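Local coordinates for protein isomerase prhC (Penicillium brasilianum, PDB 5X9J) that acts as an isomerase in the biosynthesis of the fungal meroterpenoid paraherquonin and works as a homodimer, at residues C63-L71 with K167-N175. Numbering follows the deposited sequence.
Sequences CPSFSTRPL and KGLDSWCAN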
loop_
_atom_site.group_PDB
_atom_site.type_symbol
_atom_site.label_atom_id
_atom_site.label_comp_id
_atom_site.label_asym_id
_atom_site.label_seq_id
_atom_site.Cartn_x
_atom_site.Cartn_y
_atom_site.Cartn_z
ATOM N N CYS B 63 4.333 -6.306 1.373
ATOM C CA CYS B 63 4.188 -6.340 2.820
ATOM C C CYS B 63 5.265 -7.242 3.391
ATOM O O CYS B 63 5.239 -8.458 3.141
ATOM C CB CYS B 63 2.801 -6.833 3.229
ATOM S SG CYS B 63 1.486 -5.685 2.727
ATOM N N PRO B 64 6.219 -6.712 4.159
ATOM C CA PRO B 64 7.339 -7.545 4.625
ATOM C C PRO B 64 6.936 -8.632 5.602
ATOM O O PRO B 64 7.757 -9.515 5.879
ATOM C CB PRO B 64 8.286 -6.530 5.289
ATOM C CG PRO B 64 7.409 -5.359 5.643
ATOM C CD PRO B 64 6.363 -5.299 4.548
ATOM N N SER B 65 5.716 -8.596 6.146
ATOM C CA SER B 65 5.246 -9.716 6.960
ATOM C C SER B 65 5.058 -10.980 6.135
ATOM O O SER B 65 4.933 -12.069 6.702
ATOM C CB SER B 65 3.921 -9.359 7.640
ATOM O OG SER B 65 4.163 -8.420 8.663
ATOM N N PHE B 66 4.987 -10.850 4.819
ATOM C CA PHE B 66 4.857 -11.970 3.909
ATOM C C PHE B 66 6.051 -11.967 2.972
ATOM O O PHE B 66 6.887 -11.055 2.997
ATOM C CB PHE B 66 3.531 -11.895 3.135
ATOM C CG PHE B 66 2.328 -12.173 3.992
ATOM C CD1 PHE B 66 1.659 -11.145 4.632
ATOM C CD2 PHE B 66 1.898 -13.474 4.195
ATOM C CE1 PHE B 66 0.561 -11.407 5.435
ATOM C CE2 PHE B 66 0.799 -13.745 4.994
ATOM C CZ PHE B 66 0.131 -12.715 5.616
ATOM N N SER B 67 6.142 -13.010 2.155
ATOM C CA SER B 67 7.237 -13.103 1.202
ATOM C C SER B 67 7.223 -11.899 0.273
ATOM O O SER B 67 6.169 -11.486 -0.229
ATOM C CB SER B 67 7.136 -14.388 0.389
ATOM O OG SER B 67 8.183 -14.424 -0.563
ATOM N N THR B 68 8.396 -11.318 0.072
ATOM C CA THR B 68 8.575 -10.202 -0.842
ATOM C C THR B 68 9.432 -10.592 -2.036
ATOM O O THR B 68 9.804 -9.728 -2.832
ATOM C CB THR B 68 9.184 -9.002 -0.107
ATOM O OG1 THR B 68 10.424 -9.393 0.491
ATOM C CG2 THR B 68 8.234 -8.501 0.991
ATOM N N ARG B 69 9.732 -11.869 -2.189
ATOM C CA ARG B 69 10.452 -12.325 -3.372
ATOM C C ARG B 69 9.576 -12.146 -4.606
ATOM O O ARG B 69 8.424 -12.589 -4.609
ATOM C CB ARG B 69 10.858 -13.793 -3.231
ATOM C CG ARG B 69 11.619 -14.329 -4.444
ATOM C CD ARG B 69 12.064 -15.787 -4.271
ATOM N NE ARG B 69 10.939 -16.718 -4.340
ATOM C CZ ARG B 69 10.423 -17.191 -5.474
ATOM N NH1 ARG B 69 10.932 -16.826 -6.648
ATOM N NH2 ARG B 69 9.398 -18.033 -5.434
ATOM N N PRO B 70 10.079 -11.511 -5.662
ATOM C CA PRO B 70 9.260 -11.320 -6.864
ATOM C C PRO B 70 8.925 -12.645 -7.531
ATOM O O PRO B 70 9.732 -13.577 -7.543
ATOM C CB PRO B 70 10.150 -10.455 -7.763
ATOM C CG PRO B 70 11.551 -10.755 -7.296
ATOM C CD PRO B 70 11.438 -10.963 -5.816
ATOM N N LEU B 71 7.722 -12.725 -8.087
ATOM C CA LEU B 71 7.264 -13.920 -8.782
ATOM C C LEU B 71 7.209 -13.663 -10.280
ATOM O O LEU B 71 6.730 -12.618 -10.719
ATOM C CB LEU B 71 5.885 -14.359 -8.291
ATOM C CG LEU B 71 5.716 -14.722 -6.811
ATOM C CD1 LEU B 71 4.340 -15.338 -6.615
ATOM C CD2 LEU B 71 6.804 -15.676 -6.359
ATOM N N LYS B 167 -1.501 -24.964 3.463
ATOM C CA LYS B 167 -0.123 -25.261 3.074
ATOM C C LYS B 167 0.191 -24.798 1.656
ATOM O O LYS B 167 1.317 -24.367 1.389
ATOM C CB LYS B 167 0.162 -26.756 3.232
ATOM C CG LYS B 167 0.214 -27.196 4.688
ATOM C CD LYS B 167 0.751 -28.618 4.839
ATOM C CE LYS B 167 0.892 -28.987 6.310
ATOM N NZ LYS B 167 1.272 -30.423 6.503
ATOM N N GLY B 168 -0.783 -24.850 0.747
ATOM C CA GLY B 168 -0.536 -24.406 -0.617
ATOM C C GLY B 168 -0.227 -22.922 -0.706
ATOM O O GLY B 168 0.765 -22.518 -1.317
ATOM N N LEU B 169 -1.080 -22.088 -0.110
ATOM C CA LEU B 169 -0.813 -20.651 -0.115
ATOM C C LEU B 169 0.416 -20.313 0.721
ATOM O O LEU B 169 1.189 -19.416 0.366
ATOM C CB LEU B 169 -2.031 -19.883 0.397
ATOM C CG LEU B 169 -3.216 -19.783 -0.561
ATOM C CD1 LEU B 169 -4.377 -19.076 0.118
ATOM C CD2 LEU B 169 -2.806 -19.062 -1.844
ATOM N N ASP B 170 0.614 -21.030 1.832
ATOM C CA ASP B 170 1.740 -20.757 2.719
ATOM C C ASP B 170 3.075 -20.948 2.011
ATOM O O ASP B 170 4.025 -20.197 2.255
ATOM C CB ASP B 170 1.670 -21.655 3.948
ATOM C CG ASP B 170 1.920 -20.898 5.226
ATOM O OD1 ASP B 170 1.353 -19.791 5.367
ATOM O OD2 ASP B 170 2.685 -21.396 6.083
ATOM N N SER B 171 3.168 -21.948 1.132
ATOM C CA SER B 171 4.423 -22.191 0.431
ATOM C C SER B 171 4.806 -21.023 -0.472
ATOM O O SER B 171 5.986 -20.868 -0.796
ATOM C CB SER B 171 4.337 -23.498 -0.370
ATOM O OG SER B 171 3.421 -23.384 -1.445
ATOM N N TRP B 172 3.844 -20.187 -0.865
ATOM C CA TRP B 172 4.124 -18.955 -1.597
ATOM C C TRP B 172 4.192 -17.725 -0.697
ATOM O O TRP B 172 5.007 -16.833 -0.941
ATOM C CB TRP B 172 3.063 -18.732 -2.683
ATOM C CG TRP B 172 3.126 -19.769 -3.763
ATOM C CD1 TRP B 172 2.292 -20.839 -3.929
ATOM C CD2 TRP B 172 4.102 -19.854 -4.807
ATOM N NE1 TRP B 172 2.683 -21.579 -5.022
ATOM C CE2 TRP B 172 3.794 -20.998 -5.576
ATOM C CE3 TRP B 172 5.208 -19.073 -5.168
ATOM C CZ2 TRP B 172 4.549 -21.379 -6.686
ATOM C CZ3 TRP B 172 5.958 -19.452 -6.273
ATOM C CH2 TRP B 172 5.624 -20.597 -7.018
ATOM N N CYS B 173 3.373 -17.667 0.355
ATOM C CA CYS B 173 3.173 -16.456 1.146
ATOM C C CYS B 173 4.182 -16.282 2.269
ATOM O O CYS B 173 4.555 -15.147 2.580
ATOM C CB CYS B 173 1.765 -16.452 1.763
ATOM S SG CYS B 173 0.477 -16.288 0.565
ATOM N N ALA B 174 4.599 -17.372 2.909
ATOM C CA ALA B 174 5.370 -17.276 4.140
ATOM C C ALA B 174 6.768 -16.714 3.884
ATOM O O ALA B 174 7.312 -16.788 2.779
ATOM C CB ALA B 174 5.483 -18.644 4.815
ATOM N N ASN B 175 7.350 -16.149 4.936
ATOM C CA ASN B 175 8.719 -15.635 4.895
ATOM C C ASN B 175 9.755 -16.739 4.714
ATOM O O ASN B 175 9.990 -17.530 5.624
ATOM C CB ASN B 175 9.015 -14.851 6.169
ATOM C CG ASN B 175 8.410 -13.476 6.141
ATOM O OD1 ASN B 175 8.432 -12.813 5.109
ATOM N ND2 ASN B 175 7.863 -13.034 7.270
HETATM O O HOH W 1 5.059 -14.973 6.567
#
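Ser65 and Asn175 meet where the loop between strand 57-61 and helix 73-86 begins with a type I beta turn, Cys63 to Phe66, beside the end of the last helix of the model, 167-173; the curled mixed sheet flanked by helices is consistent with an NTF2-like fold. A water joins them, donating to Ser65 O (2.9 Å) and accepting from Asn175 N (3.0 Å), while the Ser65 hydroxyl is hydrogen-bonded to Asp149 of the second subunit, which places the turn at the dimer interface. Phe66, whose CG stands anti to its own carbonyl carbon (chi1 -71°), turns a ring edge to the helix end: CD2 lies 3.5 Å from Cys173 O, near the ring plane, and 3.8 Å from Cys173 CB. Lys153 of helix 150-162 makes a cation-pi contact with the same ring. Ser67 N then gives Cys173 O a short, nearly straight hydrogen bond (2.7 Å, 165°), its N-H coming in tilted from the carbonyl plane. Further on, Arg69, salt-bridged to Glu75, brings its guanidinium edge to the Trp172 indole, the two planes 35° apart. Leu71 reaches the benzo part of that indole with both methyls. An alanine in place of Trp172 would probably take the indole away from the Leu71 methyls and the Arg69 guanidinium, opening a gap between loop and helix. Leu71 CD2 sits 3.9 Å from Trp172 CZ3, the carbon that Arg69 NH2 approaches to 3.8 Å.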